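Local coordinates for protein 11R-lipoxygenase (Gersemia fruticosa, PDB 3VF1) that probably inserts molecular oxygen into polyunsaturated fatty acids at a non-heme iron centre, under the control of calcium, at residues D98-K103 and P122-V127; M85-E90 and I128-V133; T25-D30 and K103-K108. All coordinates share one frame; numbering follows the deposited sequence.

Contact 1: residues D98-K103 and P122-V127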
ATOM      1  N   ASP A  98     -14.197  20.235  17.533  1.00 69.74           N
ATOM      2  CA  ASP A  98     -14.511  18.832  17.306  1.00 65.27           C
ATOM      3  C   ASP A  98     -13.674  17.959  18.231  1.00 60.88           C
ATOM      4  O   ASP A  98     -12.446  18.022  18.221  1.00 61.32           O
ATOM      5  CB  ASP A  98     -14.262  18.448  15.849  1.00 64.92           C
ATOM      6  CG  ASP A  98     -15.273  19.064  14.902  1.00 69.78           C
ATOM      7  OD1 ASP A  98     -16.417  19.317  15.335  1.00 69.79           O
ATOM      8  OD2 ASP A  98     -14.924  19.292  13.725  1.00 70.95           O
ATOM      9  N   TRP A  99     -14.352  17.151  19.039  1.00 55.62           N
ATOM     10  CA  TRP A  99     -13.684  16.279  19.994  1.00 53.86           C
ATOM     11  C   TRP A  99     -13.359  14.934  19.359  1.00 49.44           C
ATOM     12  O   TRP A  99     -14.258  14.203  18.944  1.00 49.19           O
ATOM     13  CB  TRP A  99     -14.578  16.069  21.218  1.00 55.56           C
ATOM     14  CG  TRP A  99     -13.848  15.578  22.433  1.00 55.71           C
ATOM     15  CD1 TRP A  99     -12.542  15.184  22.505  1.00 57.53           C
ATOM     16  CD2 TRP A  99     -14.384  15.435  23.755  1.00 60.12           C
ATOM     17  NE1 TRP A  99     -12.233  14.803  23.791  1.00 56.48           N
ATOM     18  CE2 TRP A  99     -13.346  14.947  24.576  1.00 60.07           C
ATOM     19  CE3 TRP A  99     -15.640  15.670  24.323  1.00 63.25           C
ATOM     20  CZ2 TRP A  99     -13.526  14.692  25.934  1.00 58.43           C
ATOM     21  CZ3 TRP A  99     -15.816  15.416  25.672  1.00 63.80           C
ATOM     22  CH2 TRP A  99     -14.765  14.931  26.462  1.00 59.93           C
ATOM     23  N   TYR A 100     -12.072  14.614  19.278  1.00 46.93           N
ATOM     24  CA  TYR A 100     -11.647  13.306  18.794  1.00 46.15           C
ATOM     25  C   TYR A 100     -11.480  12.365  19.980  1.00 41.82           C
ATOM     26  O   TYR A 100     -10.542  12.501  20.767  1.00 40.29           O
ATOM     27  CB  TYR A 100     -10.339  13.406  18.007  1.00 45.77           C
ATOM     28  CG  TYR A 100      -9.871  12.077  17.465  1.00 43.78           C
ATOM     29  CD1 TYR A 100     -10.415  11.550  16.302  1.00 44.11           C
ATOM     30  CD2 TYR A 100      -8.891  11.346  18.121  1.00 42.87           C
ATOM     31  CE1 TYR A 100      -9.993  10.331  15.805  1.00 41.50           C
ATOM     32  CE2 TYR A 100      -8.462  10.127  17.633  1.00 43.27           C
ATOM     33  CZ  TYR A 100      -9.016   9.625  16.474  1.00 43.96           C
ATOM     34  OH  TYR A 100      -8.594   8.411  15.984  1.00 44.48           O
ATOM     35  N   ILE A 101     -12.397  11.412  20.099  1.00 43.11           N
ATOM     36  CA  ILE A 101     -12.453  10.538  21.265  1.00 46.50           C
ATOM     37  C   ILE A 101     -11.913   9.144  20.958  1.00 43.18           C
ATOM     38  O   ILE A 101     -12.341   8.496  20.002  1.00 42.29           O
ATOM     39  CB  ILE A 101     -13.897  10.414  21.784  1.00 46.81           C
ATOM     40  CG1 ILE A 101     -14.425  11.791  22.196  1.00 47.07           C
ATOM     41  CG2 ILE A 101     -13.962   9.444  22.956  1.00 46.89           C
ATOM     42  CD1 ILE A 101     -15.891  11.805  22.563  1.00 48.12           C
ATOM     43  N   ALA A 102     -10.969   8.691  21.777  1.00 40.63           N
ATOM     44  CA  ALA A 102     -10.420   7.349  21.647  1.00 41.59           C
ATOM     45  C   ALA A 102     -11.482   6.322  22.019  1.00 45.57           C
ATOM     46  O   ALA A 102     -11.891   5.510  21.189  1.00 45.19           O
ATOM     47  CB  ALA A 102      -9.193   7.189  22.530  1.00 41.10           C
ATOM     48  N   LYS A 103     -11.927   6.365  23.272  1.00 49.13           N
ATOM     49  CA  LYS A 103     -12.985   5.477  23.738  1.00 49.77           C
ATOM     50  C   LYS A 103     -13.665   6.029  24.985  1.00 48.29           C
ATOM     51  O   LYS A 103     -13.139   6.920  25.651  1.00 50.32           O
ATOM     52  CB  LYS A 103     -12.426   4.082  24.027  1.00 52.17           C
ATOM     53  CG  LYS A 103     -11.354   4.048  25.102  1.00 51.04           C
ATOM     54  CD  LYS A 103     -10.717   2.670  25.197  1.00 54.64           C
ATOM     55  CE  LYS A 103      -9.581   2.644  26.207  1.00 66.87           C
ATOM     56  NZ  LYS A 103      -8.900   1.320  26.242  1.00 67.72           N
ATOM     57  N   PRO A 122     -15.226   1.451  22.192  1.00 49.13           N
ATOM     58  CA  PRO A 122     -14.143   1.820  21.275  1.00 42.83           C
ATOM     59  C   PRO A 122     -14.655   2.756  20.187  1.00 43.48           C
ATOM     60  O   PRO A 122     -15.559   2.381  19.440  1.00 48.60           O
ATOM     61  CB  PRO A 122     -13.710   0.475  20.674  1.00 45.03           C
ATOM     62  CG  PRO A 122     -14.272  -0.570  21.588  1.00 46.55           C
ATOM     63  CD  PRO A 122     -15.531   0.012  22.130  1.00 44.01           C
ATOM     64  N   CYS A 123     -14.089   3.955  20.103  1.00 43.17           N
ATOM     65  CA  CYS A 123     -14.618   4.990  19.221  1.00 42.44           C
ATOM     66  C   CYS A 123     -13.619   5.384  18.132  1.00 42.61           C
ATOM     67  O   CYS A 123     -13.730   4.934  16.990  1.00 42.32           O
ATOM     68  CB  CYS A 123     -15.020   6.216  20.044  1.00 41.89           C
ATOM     69  SG  CYS A 123     -15.729   7.564  19.081  1.00 55.28           S
ATOM     70  N   TYR A 124     -12.648   6.221  18.487  1.00 42.50           N
ATOM     71  CA  TYR A 124     -11.655   6.699  17.530  1.00 41.01           C
ATOM     72  C   TYR A 124     -12.319   7.423  16.360  1.00 40.64           C
ATOM     73  O   TYR A 124     -12.073   7.110  15.194  1.00 40.32           O
ATOM     74  CB  TYR A 124     -10.797   5.533  17.039  1.00 38.33           C
ATOM     75  CG  TYR A 124     -10.164   4.767  18.176  1.00 37.95           C
ATOM     76  CD1 TYR A 124      -9.073   5.283  18.858  1.00 38.01           C
ATOM     77  CD2 TYR A 124     -10.669   3.540  18.581  1.00 37.65           C
ATOM     78  CE1 TYR A 124      -8.494   4.595  19.906  1.00 39.96           C
ATOM     79  CE2 TYR A 124     -10.096   2.843  19.627  1.00 37.88           C
ATOM     80  CZ  TYR A 124      -9.009   3.376  20.287  1.00 40.46           C
ATOM     81  OH  TYR A 124      -8.432   2.691  21.333  1.00 45.90           O
ATOM     82  N   ARG A 125     -13.162   8.394  16.692  1.00 42.74           N
ATOM     83  CA  ARG A 125     -13.862   9.197  15.700  1.00 43.96           C
ATOM     84  C   ARG A 125     -13.973  10.634  16.188  1.00 44.46           C
ATOM     85  O   ARG A 125     -13.870  10.901  17.385  1.00 45.73           O
ATOM     86  CB  ARG A 125     -15.274   8.654  15.473  1.00 48.26           C
ATOM     87  CG  ARG A 125     -15.355   7.185  15.097  1.00 47.61           C
ATOM     88  CD  ARG A 125     -15.062   6.956  13.627  1.00 50.58           C
ATOM     89  NE  ARG A 125     -15.675   5.718  13.145  1.00 49.68           N
ATOM     90  CZ  ARG A 125     -16.917   5.623  12.677  1.00 47.97           C
ATOM     91  NH1 ARG A 125     -17.703   6.691  12.616  1.00 52.22           N
ATOM     92  NH2 ARG A 125     -17.377   4.452  12.265  1.00 45.89           N
ATOM     93  N   TRP A 126     -14.181  11.560  15.258  1.00 44.78           N
ATOM     94  CA  TRP A 126     -14.556  12.921  15.615  1.00 50.61           C
ATOM     95  C   TRP A 126     -16.067  12.951  15.803  1.00 51.82           C
ATOM     96  O   TRP A 126     -16.801  12.345  15.023  1.00 45.78           O
ATOM     97  CB  TRP A 126     -14.157  13.906  14.514  1.00 50.23           C
ATOM     98  CG  TRP A 126     -12.688  13.947  14.216  1.00 48.58           C
ATOM     99  CD1 TRP A 126     -12.008  13.155  13.337  1.00 47.32           C
ATOM    100  CD2 TRP A 126     -11.719  14.838  14.784  1.00 46.13           C
ATOM    101  NE1 TRP A 126     -10.676  13.493  13.326  1.00 47.07           N
ATOM    102  CE2 TRP A 126     -10.473  14.523  14.206  1.00 48.10           C
ATOM    103  CE3 TRP A 126     -11.784  15.868  15.726  1.00 47.39           C
ATOM    104  CZ2 TRP A 126      -9.302  15.200  14.541  1.00 48.59           C
ATOM    105  CZ3 TRP A 126     -10.621  16.539  16.057  1.00 50.05           C
ATOM    106  CH2 TRP A 126      -9.397  16.202  15.467  1.00 51.10           C
ATOM    107  N   VAL A 127     -16.536  13.646  16.836  1.00 51.98           N
ATOM    108  CA  VAL A 127     -17.974  13.746  17.076  1.00 58.39           C
ATOM    109  C   VAL A 127     -18.654  14.570  15.987  1.00 61.75           C
ATOM    110  O   VAL A 127     -19.665  14.150  15.420  1.00 65.88           O
ATOM    111  CB  VAL A 127     -18.297  14.363  18.458  1.00 58.14           C
ATOM    112  CG1 VAL A 127     -17.751  13.487  19.573  1.00 51.65           C
ATOM    113  CG2 VAL A 127     -17.751  15.782  18.568  1.00 63.52           C
TER

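Contact 2: residues M85-E90 and I128-V133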
ATOM      1  N   MET A  85     -25.098   0.668  23.617  1.00 51.64           N
ATOM      2  CA  MET A  85     -24.510   1.721  22.801  1.00 51.11           C
ATOM      3  C   MET A  85     -24.694   3.086  23.453  1.00 52.10           C
ATOM      4  O   MET A  85     -25.481   3.241  24.385  1.00 57.70           O
ATOM      5  CB  MET A  85     -25.147   1.725  21.413  1.00 48.11           C
ATOM      6  CG  MET A  85     -26.610   2.130  21.405  1.00 49.74           C
ATOM      7  SD  MET A  85     -27.383   1.929  19.790  1.00 61.95           S
ATOM      8  CE  MET A  85     -27.384   0.146  19.641  1.00 56.26           C
ATOM      9  N   ILE A  86     -23.956   4.072  22.953  1.00 49.28           N
ATOM     10  CA  ILE A  86     -24.066   5.442  23.431  1.00 50.11           C
ATOM     11  C   ILE A  86     -24.220   6.372  22.240  1.00 52.47           C
ATOM     12  O   ILE A  86     -23.820   6.035  21.128  1.00 55.81           O
ATOM     13  CB  ILE A  86     -22.819   5.867  24.231  1.00 51.65           C
ATOM     14  CG1 ILE A  86     -21.609   6.003  23.301  1.00 52.92           C
ATOM     15  CG2 ILE A  86     -22.537   4.866  25.344  1.00 48.38           C
ATOM     16  CD1 ILE A  86     -20.330   6.416  24.003  1.00 52.40           C
ATOM     17  N   THR A  87     -24.801   7.542  22.475  1.00 54.13           N
ATOM     18  CA  THR A  87     -24.952   8.539  21.424  1.00 60.51           C
ATOM     19  C   THR A  87     -24.305   9.848  21.859  1.00 62.02           C
ATOM     20  O   THR A  87     -24.505  10.307  22.981  1.00 62.23           O
ATOM     21  CB  THR A  87     -26.432   8.787  21.087  1.00 62.36           C
ATOM     22  OG1 THR A  87     -27.079   7.537  20.812  1.00 63.82           O
ATOM     23  CG2 THR A  87     -26.559   9.698  19.876  1.00 63.00           C
ATOM     24  N   LEU A  88     -23.527  10.442  20.961  1.00 60.60           N
ATOM     25  CA  LEU A  88     -22.793  11.661  21.267  1.00 61.74           C
ATOM     26  C   LEU A  88     -23.220  12.786  20.333  1.00 62.41           C
ATOM     27  O   LEU A  88     -23.378  12.579  19.131  1.00 62.65           O
ATOM     28  CB  LEU A  88     -21.290  11.412  21.144  1.00 63.13           C
ATOM     29  CG  LEU A  88     -20.718  10.426  22.166  1.00 62.41           C
ATOM     30  CD1 LEU A  88     -19.344   9.939  21.736  1.00 59.60           C
ATOM     31  CD2 LEU A  88     -20.652  11.067  23.544  1.00 66.89           C
ATOM     32  N   LYS A  89     -23.410  13.974  20.896  1.00 66.03           N
ATOM     33  CA  LYS A  89     -23.868  15.125  20.129  1.00 72.91           C
ATOM     34  C   LYS A  89     -23.120  16.377  20.563  1.00 72.40           C
ATOM     35  O   LYS A  89     -22.905  16.598  21.754  1.00 70.75           O
ATOM     36  CB  LYS A  89     -25.374  15.321  20.331  1.00 77.34           C
ATOM     37  CG  LYS A  89     -25.944  16.590  19.707  1.00 82.85           C
ATOM     38  CD  LYS A  89     -25.954  16.522  18.191  1.00 82.19           C
ATOM     39  CE  LYS A  89     -26.455  17.821  17.580  1.00 86.27           C
ATOM     40  NZ  LYS A  89     -26.436  17.785  16.091  1.00 82.07           N
ATOM     41  N   GLU A  90     -22.720  17.195  19.594  1.00 75.31           N
ATOM     42  CA  GLU A  90     -22.018  18.434  19.898  1.00 79.90           C
ATOM     43  C   GLU A  90     -22.876  19.295  20.819  1.00 82.51           C
ATOM     44  O   GLU A  90     -24.028  19.602  20.512  1.00 83.53           O
ATOM     45  CB  GLU A  90     -21.663  19.190  18.612  1.00 79.08           C
ATOM     46  CG  GLU A  90     -22.851  19.790  17.875  1.00 88.23           C
ATOM     47  CD  GLU A  90     -23.227  21.172  18.383  1.00 94.24           C
ATOM     48  OE1 GLU A  90     -22.475  21.733  19.208  1.00 92.41           O
ATOM     49  OE2 GLU A  90     -24.276  21.697  17.954  1.00 95.54           O
ATOM     50  N   ILE A 128     -18.086  15.733  15.684  1.00 59.15           N
ATOM     51  CA  ILE A 128     -18.663  16.640  14.699  1.00 68.44           C
ATOM     52  C   ILE A 128     -20.124  16.963  15.039  1.00 74.04           C
ATOM     53  O   ILE A 128     -20.386  17.852  15.849  1.00 73.90           O
ATOM     54  CB  ILE A 128     -18.548  16.063  13.272  1.00 65.67           C
ATOM     55  CG1 ILE A 128     -17.089  15.724  12.960  1.00 60.47           C
ATOM     56  CG2 ILE A 128     -19.089  17.056  12.252  1.00 67.18           C
ATOM     57  CD1 ILE A 128     -16.891  15.053  11.618  1.00 63.02           C
ATOM     58  N   LYS A 129     -21.066  16.248  14.428  1.00 72.74           N
ATOM     59  CA  LYS A 129     -22.483  16.460  14.708  1.00 74.17           C
ATOM     60  C   LYS A 129     -22.987  15.420  15.711  1.00 71.87           C
ATOM     61  O   LYS A 129     -23.030  15.681  16.912  1.00 71.66           O
ATOM     62  CB  LYS A 129     -23.317  16.408  13.422  1.00 78.53           C
ATOM     63  CG  LYS A 129     -22.680  17.087  12.220  1.00 85.47           C
ATOM     64  CD  LYS A 129     -23.694  17.329  11.107  1.00 92.41           C
ATOM     65  CE  LYS A 129     -24.527  16.087  10.817  1.00 97.45           C
ATOM     66  NZ  LYS A 129     -25.467  16.301   9.683  1.00 90.17           N
ATOM     67  N   GLN A 130     -23.340  14.235  15.219  1.00 71.42           N
ATOM     68  CA  GLN A 130     -23.909  13.193  16.066  1.00 68.71           C
ATOM     69  C   GLN A 130     -23.265  11.846  15.760  1.00 61.73           C
ATOM     70  O   GLN A 130     -23.244  11.406  14.612  1.00 61.89           O
ATOM     71  CB  GLN A 130     -25.423  13.113  15.864  1.00 70.96           C
ATOM     72  CG  GLN A 130     -26.109  12.057  16.716  1.00 72.69           C
ATOM     73  CD  GLN A 130     -27.616  12.075  16.557  1.00 78.79           C
ATOM     74  OE1 GLN A 130     -28.184  13.020  16.008  1.00 77.91           O
ATOM     75  NE2 GLN A 130     -28.274  11.025  17.036  1.00 81.95           N
ATOM     76  N   LEU A 131     -22.744  11.196  16.796  1.00 58.59           N
ATOM     77  CA  LEU A 131     -22.031   9.934  16.633  1.00 59.30           C
ATOM     78  C   LEU A 131     -22.561   8.868  17.583  1.00 56.22           C
ATOM     79  O   LEU A 131     -22.614   9.073  18.793  1.00 58.75           O
ATOM     80  CB  LEU A 131     -20.537  10.146  16.884  1.00 60.62           C
ATOM     81  CG  LEU A 131     -19.676   8.882  16.906  1.00 54.66           C
ATOM     82  CD1 LEU A 131     -19.583   8.266  15.519  1.00 52.33           C
ATOM     83  CD2 LEU A 131     -18.295   9.192  17.455  1.00 52.14           C
ATOM     84  N   VAL A 132     -22.938   7.722  17.027  1.00 53.07           N
ATOM     85  CA  VAL A 132     -23.411   6.598  17.830  1.00 54.52           C
ATOM     86  C   VAL A 132     -22.347   5.503  17.881  1.00 51.00           C
ATOM     87  O   VAL A 132     -21.845   5.060  16.850  1.00 53.34           O
ATOM     88  CB  VAL A 132     -24.731   6.013  17.282  1.00 59.89           C
ATOM     89  CG1 VAL A 132     -24.577   5.575  15.827  1.00 64.67           C
ATOM     90  CG2 VAL A 132     -25.197   4.850  18.148  1.00 57.30           C
ATOM     91  N   VAL A 133     -22.008   5.075  19.093  1.00 50.52           N
ATOM     92  CA  VAL A 133     -20.941   4.102  19.295  1.00 46.83           C
ATOM     93  C   VAL A 133     -21.452   2.861  20.019  1.00 44.78           C
ATOM     94  O   VAL A 133     -21.998   2.956  21.116  1.00 45.72           O
ATOM     95  CB  VAL A 133     -19.791   4.715  20.118  1.00 46.63           C
ATOM     96  CG1 VAL A 133     -18.626   3.740  20.218  1.00 47.03           C
ATOM     97  CG2 VAL A 133     -19.341   6.032  19.505  1.00 46.85           C
TER

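Contact 3: residues T25-D30 and K103-K108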
ATOM      1  N   THR A  25     -16.264   7.835  31.871  1.00 60.09           N
ATOM      2  CA  THR A  25     -14.884   8.262  31.667  1.00 60.60           C
ATOM      3  C   THR A  25     -14.580   8.370  30.178  1.00 59.38           C
ATOM      4  O   THR A  25     -14.755   7.410  29.428  1.00 55.98           O
ATOM      5  CB  THR A  25     -13.888   7.278  32.302  1.00 55.86           C
ATOM      6  OG1 THR A  25     -14.211   7.089  33.684  1.00 63.15           O
ATOM      7  CG2 THR A  25     -12.465   7.804  32.178  1.00 58.20           C
ATOM      8  N   VAL A  26     -14.119   9.542  29.755  1.00 55.09           N
ATOM      9  CA  VAL A  26     -13.820   9.785  28.350  1.00 51.90           C
ATOM     10  C   VAL A  26     -12.320   9.932  28.131  1.00 53.27           C
ATOM     11  O   VAL A  26     -11.676  10.793  28.732  1.00 55.99           O
ATOM     12  CB  VAL A  26     -14.518  11.059  27.843  1.00 54.66           C
ATOM     13  CG1 VAL A  26     -14.215  11.282  26.368  1.00 50.74           C
ATOM     14  CG2 VAL A  26     -16.019  10.968  28.077  1.00 54.24           C
ATOM     15  N   GLU A  27     -11.768   9.086  27.267  1.00 52.00           N
ATOM     16  CA  GLU A  27     -10.364   9.188  26.892  1.00 50.89           C
ATOM     17  C   GLU A  27     -10.233   9.874  25.540  1.00 46.15           C
ATOM     18  O   GLU A  27     -10.727   9.373  24.530  1.00 44.88           O
ATOM     19  CB  GLU A  27      -9.719   7.803  26.835  1.00 51.63           C
ATOM     20  CG  GLU A  27      -9.757   7.049  28.153  1.00 60.38           C
ATOM     21  CD  GLU A  27      -8.895   5.800  28.133  1.00 72.09           C
ATOM     22  OE1 GLU A  27      -8.253   5.536  27.094  1.00 73.56           O
ATOM     23  OE2 GLU A  27      -8.856   5.085  29.158  1.00 68.88           O
ATOM     24  N   THR A  28      -9.570  11.024  25.528  1.00 46.79           N
ATOM     25  CA  THR A  28      -9.362  11.772  24.294  1.00 49.89           C
ATOM     26  C   THR A  28      -8.275  11.108  23.456  1.00 50.20           C
ATOM     27  O   THR A  28      -7.261  10.653  23.986  1.00 49.68           O
ATOM     28  CB  THR A  28      -8.956  13.227  24.584  1.00 53.35           C
ATOM     29  OG1 THR A  28      -9.937  13.842  25.428  1.00 55.19           O
ATOM     30  CG2 THR A  28      -8.832  14.021  23.289  1.00 53.35           C
ATOM     31  N   GLY A  29      -8.493  11.048  22.146  1.00 48.91           N
ATOM     32  CA  GLY A  29      -7.522  10.457  21.244  1.00 50.34           C
ATOM     33  C   GLY A  29      -6.302  11.340  21.071  1.00 51.98           C
ATOM     34  O   GLY A  29      -6.176  12.371  21.731  1.00 56.29           O
ATOM     35  N   ASP A  30      -5.404  10.939  20.177  1.00 53.08           N
ATOM     36  CA  ASP A  30      -4.150  11.661  19.981  1.00 57.83           C
ATOM     37  C   ASP A  30      -4.289  12.807  18.980  1.00 55.68           C
ATOM     38  O   ASP A  30      -3.376  13.618  18.829  1.00 61.80           O
ATOM     39  CB  ASP A  30      -3.038  10.703  19.541  1.00 57.99           C
ATOM     40  CG  ASP A  30      -3.381   9.953  18.266  1.00 63.75           C
ATOM     41  OD1 ASP A  30      -4.213  10.454  17.480  1.00 60.18           O
ATOM     42  OD2 ASP A  30      -2.813   8.861  18.048  1.00 70.39           O
ATOM     43  N   LYS A 103     -11.927   6.365  23.272  1.00 49.13           N
ATOM     44  CA  LYS A 103     -12.985   5.477  23.738  1.00 49.77           C
ATOM     45  C   LYS A 103     -13.665   6.029  24.985  1.00 48.29           C
ATOM     46  O   LYS A 103     -13.139   6.920  25.651  1.00 50.32           O
ATOM     47  CB  LYS A 103     -12.426   4.082  24.027  1.00 52.17           C
ATOM     48  CG  LYS A 103     -11.354   4.048  25.102  1.00 51.04           C
ATOM     49  CD  LYS A 103     -10.717   2.670  25.197  1.00 54.64           C
ATOM     50  CE  LYS A 103      -9.581   2.644  26.207  1.00 66.87           C
ATOM     51  NZ  LYS A 103      -8.900   1.320  26.242  1.00 67.72           N
ATOM     52  N   VAL A 104     -14.841   5.489  25.289  1.00 49.03           N
ATOM     53  CA  VAL A 104     -15.594   5.891  26.469  1.00 50.09           C
ATOM     54  C   VAL A 104     -15.800   4.688  27.384  1.00 48.49           C
ATOM     55  O   VAL A 104     -16.101   3.588  26.923  1.00 46.26           O
ATOM     56  CB  VAL A 104     -16.966   6.478  26.089  1.00 54.52           C
ATOM     57  CG1 VAL A 104     -17.745   6.866  27.338  1.00 55.31           C
ATOM     58  CG2 VAL A 104     -16.793   7.677  25.169  1.00 48.87           C
ATOM     59  N   ILE A 105     -15.632   4.905  28.683  1.00 51.44           N
ATOM     60  CA  ILE A 105     -15.807   3.850  29.672  1.00 50.66           C
ATOM     61  C   ILE A 105     -16.875   4.254  30.678  1.00 57.04           C
ATOM     62  O   ILE A 105     -16.718   5.239  31.399  1.00 58.72           O
ATOM     63  CB  ILE A 105     -14.501   3.573  30.431  1.00 52.84           C
ATOM     64  CG1 ILE A 105     -13.373   3.254  29.447  1.00 55.10           C
ATOM     65  CG2 ILE A 105     -14.697   2.433  31.423  1.00 54.14           C
ATOM     66  CD1 ILE A 105     -12.010   3.151  30.094  1.00 55.05           C
ATOM     67  N   ILE A 106     -17.960   3.490  30.727  1.00 58.33           N
ATOM     68  CA  ILE A 106     -19.064   3.792  31.630  1.00 61.33           C
ATOM     69  C   ILE A 106     -19.207   2.709  32.690  1.00 61.09           C
ATOM     70  O   ILE A 106     -19.590   1.580  32.387  1.00 65.82           O
ATOM     71  CB  ILE A 106     -20.390   3.919  30.863  1.00 57.33           C
ATOM     72  CG1 ILE A 106     -20.254   4.953  29.743  1.00 56.50           C
ATOM     73  CG2 ILE A 106     -21.516   4.299  31.814  1.00 65.84           C
ATOM     74  CD1 ILE A 106     -21.486   5.088  28.877  1.00 54.89           C
ATOM     75  N   GLU A 107     -18.896   3.057  33.934  1.00 64.67           N
ATOM     76  CA  GLU A 107     -19.039   2.124  35.045  1.00 70.44           C
ATOM     77  C   GLU A 107     -20.360   2.351  35.772  1.00 75.55           C
ATOM     78  O   GLU A 107     -20.727   3.486  36.077  1.00 74.76           O
ATOM     79  CB  GLU A 107     -17.872   2.260  36.023  1.00 70.30           C
ATOM     80  CG  GLU A 107     -17.975   1.334  37.227  1.00 79.14           C
ATOM     81  CD  GLU A 107     -16.707   1.308  38.058  1.00 81.56           C
ATOM     82  OE1 GLU A 107     -15.774   2.081  37.749  1.00 84.40           O
ATOM     83  OE2 GLU A 107     -16.641   0.510  39.017  1.00 78.23           O
ATOM     84  N   LYS A 108     -21.072   1.262  36.039  1.00 79.71           N
ATOM     85  CA  LYS A 108     -22.359   1.330  36.717  1.00 75.12           C
ATOM     86  C   LYS A 108     -22.587   0.061  37.525  1.00 78.74           C
ATOM     87  O   LYS A 108     -21.672  -0.744  37.699  1.00 75.01           O
ATOM     88  CB  LYS A 108     -23.484   1.506  35.698  1.00 72.78           C
ATOM     89  CG  LYS A 108     -23.710   0.290  34.814  1.00 74.75           C
ATOM     90  CD  LYS A 108     -24.890   0.492  33.873  1.00 73.85           C
ATOM     91  CE  LYS A 108     -26.224   0.405  34.602  1.00 76.51           C
ATOM     92  NZ  LYS A 108     -26.525  -0.970  35.092  1.00 77.58           N
TER

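Contact 1: residues D98-K103 and P122-V127
The Y100 side chain lies across the indole of W126, its CB 3.6 Å from the centroid of the W126 six-membered ring and almost on the ring normal. This CH-pi contact belongs to the end of a beta hairpin in the PLAT domain, a beta sandwich, where Y100 and W126 form a non-hydrogen-bonded antiparallel pair. CG, anti to the backbone N (chi1 -179°), carries the Y100 ring over the indole, and the ring's edge is turned toward that face, CD1 3.6 Å from W126 NE1; the edge-to-face pair has its planes at 55°. At the indole's edge, near its plane, D98 O lies 3.2 Å from W126 CZ3. D98 is a predicted calcium ligand, as is G33 close to W126, so this pairing places the tryptophan beside a probable calcium site. Outside the hairpin, K191 makes a cation-pi contact with the W126 indole, and the backbone N of W126 is hydrogen-bonded to D192 OD1.

Farther along, regular pairing (I101 N to R125 O, 3.1 Å) gives way to a G1 beta bulge, in which Y124 and R125 both face I101. Y124, with phi and psi both positive, takes the position that shifts the register. C123 N donates to A102 O over 2.9 Å, and that same oxygen sits over the centre of the Y124 ring, 3.3 Å above its plane.

Contact 2: residues M85-E90 and I128-V133
I86 and V133 lie side by side and point the same way, I86 CG1 3.9 Å from V133 CB, in a hydrogen-bonded antiparallel pair. Bonds in both directions join them, and L88 and L131, the next hydrogen-bonded pair, two residues on, repeat the pattern, with L88 N 2.7 Å from L131 O. On the face that carries these four residues, L88 CD1 reaches towards both L131 CD2 and V133 CG2 at the looser distance of 4.5 Å. The other face is mixed: the T87 methyl, CG2, rests 3.6 Å from Q130 NE2, a van der Waals contact with the amide, and K89, bent at chi2 (70°), lays its CD 3.3 Å from K129 O. That oxygen already accepts the bond from E90 N that closes the ladder.

Outward from this shell, strand 40-46 flanks 85-90 on its other side, whereas strand 130-134 lies at one edge of its sheet within the chain. I86 and L88 pack against I106 and I101 of the facing sheet, and V133 meets F121 and C123. The contact thus divides its chemistry by face: aliphatic groups line the interior of the PLAT beta sandwich, while the other side has Q130 and K89 toward one end and, at the other, M85 SD touching V132 CG2 against helix 148-164.

Contact 3: residues T25-D30 and K103-K108
E27 and K103 lie side by side on one face of an antiparallel sheet, their side chains pointing the same way. The carboxylate meets the lysine's aliphatic part first, with E27 OE1 3.3 Å from K103 CE. NZ remains 4.3 Å from that oxygen, beyond a salt bridge. CG of E27 is anti to the carbonyl carbon (chi1 -60°), and the chain extended beyond it carries the carboxylate alongside the lysine methylenes. The E27 and I105 side chains cross obliquely, which brings E27 OE2 3.8 Å from I105 CD1. An alanine at E27 would probably leave the K103 ammonium without this nearby negative charge and uncover the flank of its methylenes and of I105 CD1.

At the next hydrogen-bonded pair along the same face, T25 CB sits 4.2 Å from I105 CB, and the two residues exchange backbone hydrogen bonds. E27 N donates to K103 O over 3.0 Å, but the return bond from K103 N to E27 O is weak, at 3.5 Å. A102 and K103 both face E27 there, a classic beta bulge. On the opposite face V26 and V104 approach through their CG2 methyls, and V104 packs on I86 of the second sheet of the PLAT sandwich. The chemistry implies an amphipathic pairing, valines turned to the core and, on the outer face, a charge attraction likely to be modest at this separation.

From the N terminus, strand 20-28 waits through some 70 residues until contact 3 pairs it with 103-108. Inside that loop runs strand 83-90, whose own partner, 128-133, comes only after the hairpin of 100-109 and 116-124 is complete. Contacts 2 and 3 therefore cross along the chain, as do contacts 1 and 3, while the shorter loop closed by contact 1 nests wholly within that of contact 2. Contacts 1 and 3 share K103 and use neighbouring strand pairs of one sheet; contact 2 belongs to the other. The two sheets meet where C123 and R125 touch L131 and where I86 packs on V104 and I106, uniting all three contacts in one beta sandwich.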